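Aromatic amino acid beta-eliminating lyase/threonine aldolase (PDB 3LWS) belongs to the beta-eliminating lyase family of pyridoxal-phosphate-dependent enzymes and carries its cofactor bound covalently to a lysine. Local coordinates at residues Ile130-Leu143 with Ile161-Asp175. Numbering follows the deposited sequence.
Sequences IKALPDIACLLLEL and ISRYCRERGIRLHLD
Arg168 reaches from near the C-terminal end of helix 155-167 to the loop after helix 127-131, where NH1 donates to Leu133 O at 2.8 Å, in the guanidinium plane but above that of the carbonyl. Arg168 NH2 adds a weak bond to the same oxygen and a long salt bridge to Asp135 OD1 (3.6 Å). Ile170 CD1 lies over the centre of one guanidinium face, and a second NH1 bond, to Tyr164 OH, fixes the group's rotation. Lys131 lays CG over one face of the Tyr164 ring, a CH-pi contact 4.0 Å from the centroid. Between helix and sheet, Leu139 CD2 meets Cys165 SG and, 3.7 Å away, Leu172 CD1; both leucines carry CG anti to the backbone N (chi1 173° and -162°) and run side by side. On the other sheet face Leu140 CD1 meets the edge of the His173 ring at CD2 (3.6 Å). Farther along, a water donates to Glu142 OE1 and Asp175 OD2, 4.3 Å apart, while Glu142 OE2 accepts from Arg146 N. Asp175 OD2 is also hydrogen-bonded to Gln75 NE2 and to N1 of the modified residue LLP at position 206. Parallel strands 138-142 and 171-175 form with helix 155-167 a beta-alpha-beta unit of the PLP-dependent aminotransferase-like fold.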
loop_
_atom_site.group_PDB
_atom_site.type_symbol
_atom_site.label_atom_id
_atom_site.label_comp_id
_atom_site.label_asym_id
_atom_site.label_seq_id
_atom_site.Cartn_x
_atom_site.Cartn_y
_atom_site.Cartn_z
ATOM N N ILE A 130 26.140 -0.995 23.042
ATOM C CA ILE A 130 26.282 -1.639 21.731
ATOM C C ILE A 130 27.436 -2.662 21.767
ATOM O O ILE A 130 27.281 -3.772 21.326
ATOM C CB ILE A 130 26.547 -0.578 20.626
ATOM C CG1 ILE A 130 25.289 0.298 20.387
ATOM C CG2 ILE A 130 27.005 -1.211 19.323
ATOM C CD1 ILE A 130 25.559 1.494 19.546
ATOM N N LYS A 131 28.596 -2.275 22.291
ATOM C CA LYS A 131 29.733 -3.200 22.414
ATOM C C LYS A 131 29.416 -4.413 23.296
ATOM O O LYS A 131 30.061 -5.439 23.152
ATOM C CB LYS A 131 30.977 -2.492 22.955
ATOM C CG LYS A 131 31.614 -1.473 22.009
ATOM C CD LYS A 131 32.637 -0.594 22.720
ATOM C CE LYS A 131 33.436 0.241 21.745
ATOM N NZ LYS A 131 34.275 1.287 22.407
ATOM N N ALA A 132 28.457 -4.289 24.218
ATOM C CA ALA A 132 28.055 -5.411 25.070
ATOM C C ALA A 132 27.075 -6.351 24.385
ATOM O O ALA A 132 26.778 -7.405 24.927
ATOM C CB ALA A 132 27.472 -4.899 26.432
ATOM N N LEU A 133 26.561 -5.985 23.207
ATOM C CA LEU A 133 25.650 -6.891 22.477
ATOM C C LEU A 133 26.355 -8.184 22.106
ATOM O O LEU A 133 27.526 -8.137 21.790
ATOM C CB LEU A 133 25.072 -6.254 21.211
ATOM C CG LEU A 133 24.041 -5.113 21.420
ATOM C CD1 LEU A 133 23.645 -4.528 20.071
ATOM C CD2 LEU A 133 22.799 -5.568 22.201
ATOM N N PRO A 134 25.629 -9.326 22.157
ATOM C CA PRO A 134 26.090 -10.608 21.658
ATOM C C PRO A 134 25.941 -10.658 20.127
ATOM O O PRO A 134 25.583 -9.644 19.500
ATOM C CB PRO A 134 25.132 -11.589 22.324
ATOM C CG PRO A 134 23.842 -10.868 22.342
ATOM C CD PRO A 134 24.242 -9.440 22.673
ATOM N N ASP A 135 26.283 -11.810 19.549
ATOM C CA ASP A 135 26.161 -12.054 18.105
ATOM C C ASP A 135 24.687 -11.892 17.729
ATOM O O ASP A 135 23.815 -12.629 18.214
ATOM C CB ASP A 135 26.667 -13.459 17.707
ATOM C CG ASP A 135 28.198 -13.537 17.523
ATOM O OD1 ASP A 135 28.880 -12.495 17.371
ATOM O OD2 ASP A 135 28.728 -14.671 17.481
ATOM N N ILE A 136 24.414 -10.882 16.919
ATOM C CA ILE A 136 23.055 -10.617 16.392
ATOM C C ILE A 136 23.140 -10.411 14.882
ATOM O O ILE A 136 24.218 -10.186 14.363
ATOM C CB ILE A 136 22.405 -9.373 17.096
ATOM C CG1 ILE A 136 23.221 -8.108 16.842
ATOM C CG2 ILE A 136 22.293 -9.609 18.588
ATOM C CD1 ILE A 136 22.542 -6.808 17.245
ATOM N N ALA A 137 22.008 -10.497 14.189
ATOM C CA ALA A 137 21.924 -10.211 12.738
ATOM C C ALA A 137 22.060 -8.726 12.406
ATOM O O ALA A 137 22.807 -8.345 11.500
ATOM C CB ALA A 137 20.597 -10.728 12.164
ATOM N N CYS A 138 21.310 -7.884 13.130
ATOM C CA CYS A 138 21.174 -6.473 12.757
ATOM C C CYS A 138 20.999 -5.538 13.948
ATOM O O CYS A 138 20.221 -5.863 14.842
ATOM C CB CYS A 138 19.967 -6.316 11.876
ATOM S SG CYS A 138 19.836 -4.668 11.154
ATOM N N LEU A 139 21.759 -4.438 13.979
ATOM C CA LEU A 139 21.474 -3.293 14.860
ATOM C C LEU A 139 20.741 -2.244 13.987
ATOM O O LEU A 139 21.209 -1.924 12.889
ATOM C CB LEU A 139 22.743 -2.702 15.429
ATOM C CG LEU A 139 22.690 -1.394 16.236
ATOM C CD1 LEU A 139 21.819 -1.548 17.479
ATOM C CD2 LEU A 139 24.073 -0.968 16.614
ATOM N N LEU A 140 19.581 -1.771 14.457
ATOM C CA LEU A 140 18.802 -0.696 13.845
ATOM C C LEU A 140 19.021 0.575 14.683
ATOM O O LEU A 140 18.845 0.560 15.899
ATOM C CB LEU A 140 17.282 -1.057 13.772
ATOM C CG LEU A 140 16.291 0.001 13.234
ATOM C CD1 LEU A 140 15.068 -0.609 12.548
ATOM C CD2 LEU A 140 15.793 1.033 14.324
ATOM N N LEU A 141 19.467 1.645 14.031
ATOM C CA LEU A 141 19.497 2.962 14.627
ATOM C C LEU A 141 18.438 3.809 13.941
ATOM O O LEU A 141 18.197 3.641 12.756
ATOM C CB LEU A 141 20.842 3.617 14.433
ATOM C CG LEU A 141 22.025 2.942 15.113
ATOM C CD1 LEU A 141 23.309 3.610 14.666
ATOM C CD2 LEU A 141 21.835 2.989 16.632
ATOM N N GLU A 142 17.831 4.715 14.707
ATOM C CA GLU A 142 16.850 5.707 14.236
ATOM C C GLU A 142 17.386 7.129 14.478
ATOM O O GLU A 142 17.610 7.532 15.622
ATOM C CB GLU A 142 15.546 5.513 15.018
ATOM C CG GLU A 142 14.378 6.360 14.604
ATOM C CD GLU A 142 13.246 6.365 15.650
ATOM O OE1 GLU A 142 12.877 5.272 16.154
ATOM O OE2 GLU A 142 12.692 7.471 15.918
ATOM N N LEU A 143 17.627 7.874 13.414
ATOM C CA LEU A 143 18.214 9.199 13.522
ATOM C C LEU A 143 17.196 10.292 13.153
ATOM O O LEU A 143 16.793 10.391 11.967
ATOM C CB LEU A 143 19.458 9.292 12.618
ATOM C CG LEU A 143 20.595 8.311 12.894
ATOM C CD1 LEU A 143 21.585 8.361 11.751
ATOM C CD2 LEU A 143 21.268 8.618 14.212
ATOM N N ILE A 161 30.403 3.400 15.578
ATOM C CA ILE A 161 29.392 2.317 15.597
ATOM C C ILE A 161 29.398 1.540 14.270
ATOM O O ILE A 161 29.290 0.333 14.281
ATOM C CB ILE A 161 27.941 2.841 15.872
ATOM C CG1 ILE A 161 27.835 3.344 17.315
ATOM C CG2 ILE A 161 26.872 1.733 15.625
ATOM C CD1 ILE A 161 26.553 4.025 17.599
ATOM N N SER A 162 29.515 2.266 13.152
ATOM C CA SER A 162 29.591 1.674 11.813
ATOM C C SER A 162 30.807 0.756 11.636
ATOM O O SER A 162 30.689 -0.349 11.085
ATOM C CB SER A 162 29.673 2.783 10.768
ATOM O OG SER A 162 29.708 2.268 9.473
ATOM N N ARG A 163 31.968 1.207 12.098
ATOM C CA ARG A 163 33.189 0.374 12.058
ATOM C C ARG A 163 33.088 -0.830 12.995
ATOM O O ARG A 163 33.484 -1.926 12.653
ATOM C CB ARG A 163 34.412 1.206 12.417
ATOM C CG ARG A 163 35.774 0.445 12.331
ATOM C CD ARG A 163 36.978 1.372 12.605
ATOM N NE ARG A 163 36.969 2.518 11.686
ATOM C CZ ARG A 163 36.399 3.709 11.912
ATOM N NH1 ARG A 163 35.782 3.985 13.062
ATOM N NH2 ARG A 163 36.450 4.646 10.968
ATOM N N TYR A 164 32.547 -0.615 14.185
ATOM C CA TYR A 164 32.435 -1.683 15.148
ATOM C C TYR A 164 31.604 -2.810 14.558
ATOM O O TYR A 164 32.070 -3.930 14.430
ATOM C CB TYR A 164 31.837 -1.171 16.480
ATOM C CG TYR A 164 31.684 -2.264 17.500
ATOM C CD1 TYR A 164 32.772 -2.696 18.263
ATOM C CD2 TYR A 164 30.476 -2.895 17.674
ATOM C CE1 TYR A 164 32.639 -3.691 19.177
ATOM C CE2 TYR A 164 30.338 -3.906 18.567
ATOM C CZ TYR A 164 31.423 -4.303 19.325
ATOM O OH TYR A 164 31.275 -5.322 20.216
ATOM N N CYS A 165 30.378 -2.480 14.171
ATOM C CA CYS A 165 29.413 -3.468 13.674
ATOM C C CYS A 165 29.969 -4.225 12.484
ATOM O O CYS A 165 29.864 -5.446 12.419
ATOM C CB CYS A 165 28.101 -2.791 13.280
ATOM S SG CYS A 165 27.166 -2.185 14.675
ATOM N N ARG A 166 30.569 -3.481 11.560
ATOM C CA ARG A 166 31.189 -4.063 10.387
ATOM C C ARG A 166 32.312 -5.005 10.799
ATOM O O ARG A 166 32.374 -6.128 10.311
ATOM C CB ARG A 166 31.718 -2.948 9.488
ATOM C CG ARG A 166 32.004 -3.325 8.067
ATOM C CD ARG A 166 32.283 -2.062 7.246
ATOM N NE ARG A 166 32.369 -2.326 5.809
ATOM C CZ ARG A 166 32.625 -1.401 4.879
ATOM N NH1 ARG A 166 32.825 -0.125 5.217
ATOM N NH2 ARG A 166 32.683 -1.751 3.597
ATOM N N GLU A 167 33.180 -4.567 11.716
ATOM C CA GLU A 167 34.292 -5.398 12.173
ATOM C C GLU A 167 33.770 -6.662 12.865
ATOM O O GLU A 167 34.462 -7.661 12.924
ATOM C CB GLU A 167 35.221 -4.594 13.099
ATOM C CG GLU A 167 36.509 -5.298 13.533
ATOM C CD GLU A 167 37.583 -5.313 12.456
ATOM O OE1 GLU A 167 37.712 -4.303 11.728
ATOM O OE2 GLU A 167 38.306 -6.333 12.354
ATOM N N ARG A 168 32.536 -6.603 13.374
ATOM C CA ARG A 168 31.887 -7.733 14.055
ATOM C C ARG A 168 30.866 -8.545 13.248
ATOM O O ARG A 168 30.265 -9.487 13.778
ATOM C CB ARG A 168 31.198 -7.230 15.320
ATOM C CG ARG A 168 32.018 -7.441 16.528
ATOM C CD ARG A 168 31.192 -7.188 17.734
ATOM N NE ARG A 168 30.272 -8.285 18.018
ATOM C CZ ARG A 168 29.339 -8.260 18.969
ATOM N NH1 ARG A 168 29.159 -7.186 19.754
ATOM N NH2 ARG A 168 28.571 -9.322 19.135
ATOM N N GLY A 169 30.635 -8.170 12.001
ATOM C CA GLY A 169 29.684 -8.882 11.139
ATOM C C GLY A 169 28.215 -8.616 11.377
ATOM O O GLY A 169 27.397 -9.341 10.883
ATOM N N ILE A 170 27.896 -7.566 12.137
ATOM C CA ILE A 170 26.525 -7.136 12.407
ATOM C C ILE A 170 26.076 -6.159 11.321
ATOM O O ILE A 170 26.747 -5.182 11.070
ATOM C CB ILE A 170 26.458 -6.418 13.798
ATOM C CG1 ILE A 170 26.752 -7.435 14.921
ATOM C CG2 ILE A 170 25.115 -5.718 13.970
ATOM C CD1 ILE A 170 27.317 -6.869 16.135
ATOM N N ARG A 171 24.924 -6.384 10.708
ATOM C CA ARG A 171 24.416 -5.461 9.691
ATOM C C ARG A 171 23.858 -4.219 10.376
ATOM O O ARG A 171 23.255 -4.330 11.437
ATOM C CB ARG A 171 23.342 -6.130 8.833
ATOM C CG ARG A 171 23.873 -7.336 8.023
ATOM C CD ARG A 171 24.813 -6.949 6.864
ATOM N NE ARG A 171 25.267 -8.172 6.196
ATOM C CZ ARG A 171 26.241 -8.984 6.624
ATOM N NH1 ARG A 171 26.969 -8.725 7.714
ATOM N NH2 ARG A 171 26.486 -10.095 5.947
ATOM N N LEU A 172 24.100 -3.041 9.810
ATOM C CA LEU A 172 23.622 -1.798 10.412
ATOM C C LEU A 172 22.553 -1.175 9.545
ATOM O O LEU A 172 22.783 -0.814 8.371
ATOM C CB LEU A 172 24.772 -0.845 10.676
ATOM C CG LEU A 172 24.536 0.286 11.649
ATOM C CD1 LEU A 172 24.180 -0.225 13.005
ATOM C CD2 LEU A 172 25.810 1.144 11.689
ATOM N N HIS A 173 21.359 -1.075 10.119
ATOM C CA HIS A 173 20.219 -0.543 9.398
ATOM C C HIS A 173 19.812 0.821 9.929
ATOM O O HIS A 173 19.739 1.019 11.143
ATOM C CB HIS A 173 19.031 -1.483 9.468
ATOM C CG HIS A 173 17.798 -0.913 8.828
ATOM N ND1 HIS A 173 17.621 -0.889 7.458
ATOM C CD2 HIS A 173 16.750 -0.239 9.358
ATOM C CE1 HIS A 173 16.472 -0.290 7.185
ATOM N NE2 HIS A 173 15.928 0.124 8.321
ATOM N N LEU A 174 19.534 1.763 9.016
ATOM C CA LEU A 174 19.091 3.119 9.414
ATOM C C LEU A 174 17.579 3.287 9.205
ATOM O O LEU A 174 17.047 3.075 8.112
ATOM C CB LEU A 174 19.864 4.218 8.669
ATOM C CG LEU A 174 19.378 5.672 8.814
ATOM C CD1 LEU A 174 19.320 6.127 10.271
ATOM C CD2 LEU A 174 20.263 6.652 7.982
ATOM N N ASP A 175 16.908 3.583 10.307
ATOM C CA ASP A 175 15.577 4.154 10.312
ATOM C C ASP A 175 15.785 5.662 10.134
ATOM O O ASP A 175 15.988 6.428 11.087
ATOM C CB ASP A 175 14.810 3.807 11.592
ATOM C CG ASP A 175 13.375 4.232 11.547
ATOM O OD1 ASP A 175 13.068 5.210 10.828
ATOM O OD2 ASP A 175 12.539 3.566 12.220
HETATM O O HOH W 1 25.910 -11.219 11.956
HETATM O O HOH W 2 12.365 2.774 14.851
HETATM O O HOH W 3 14.632 8.798 11.569
#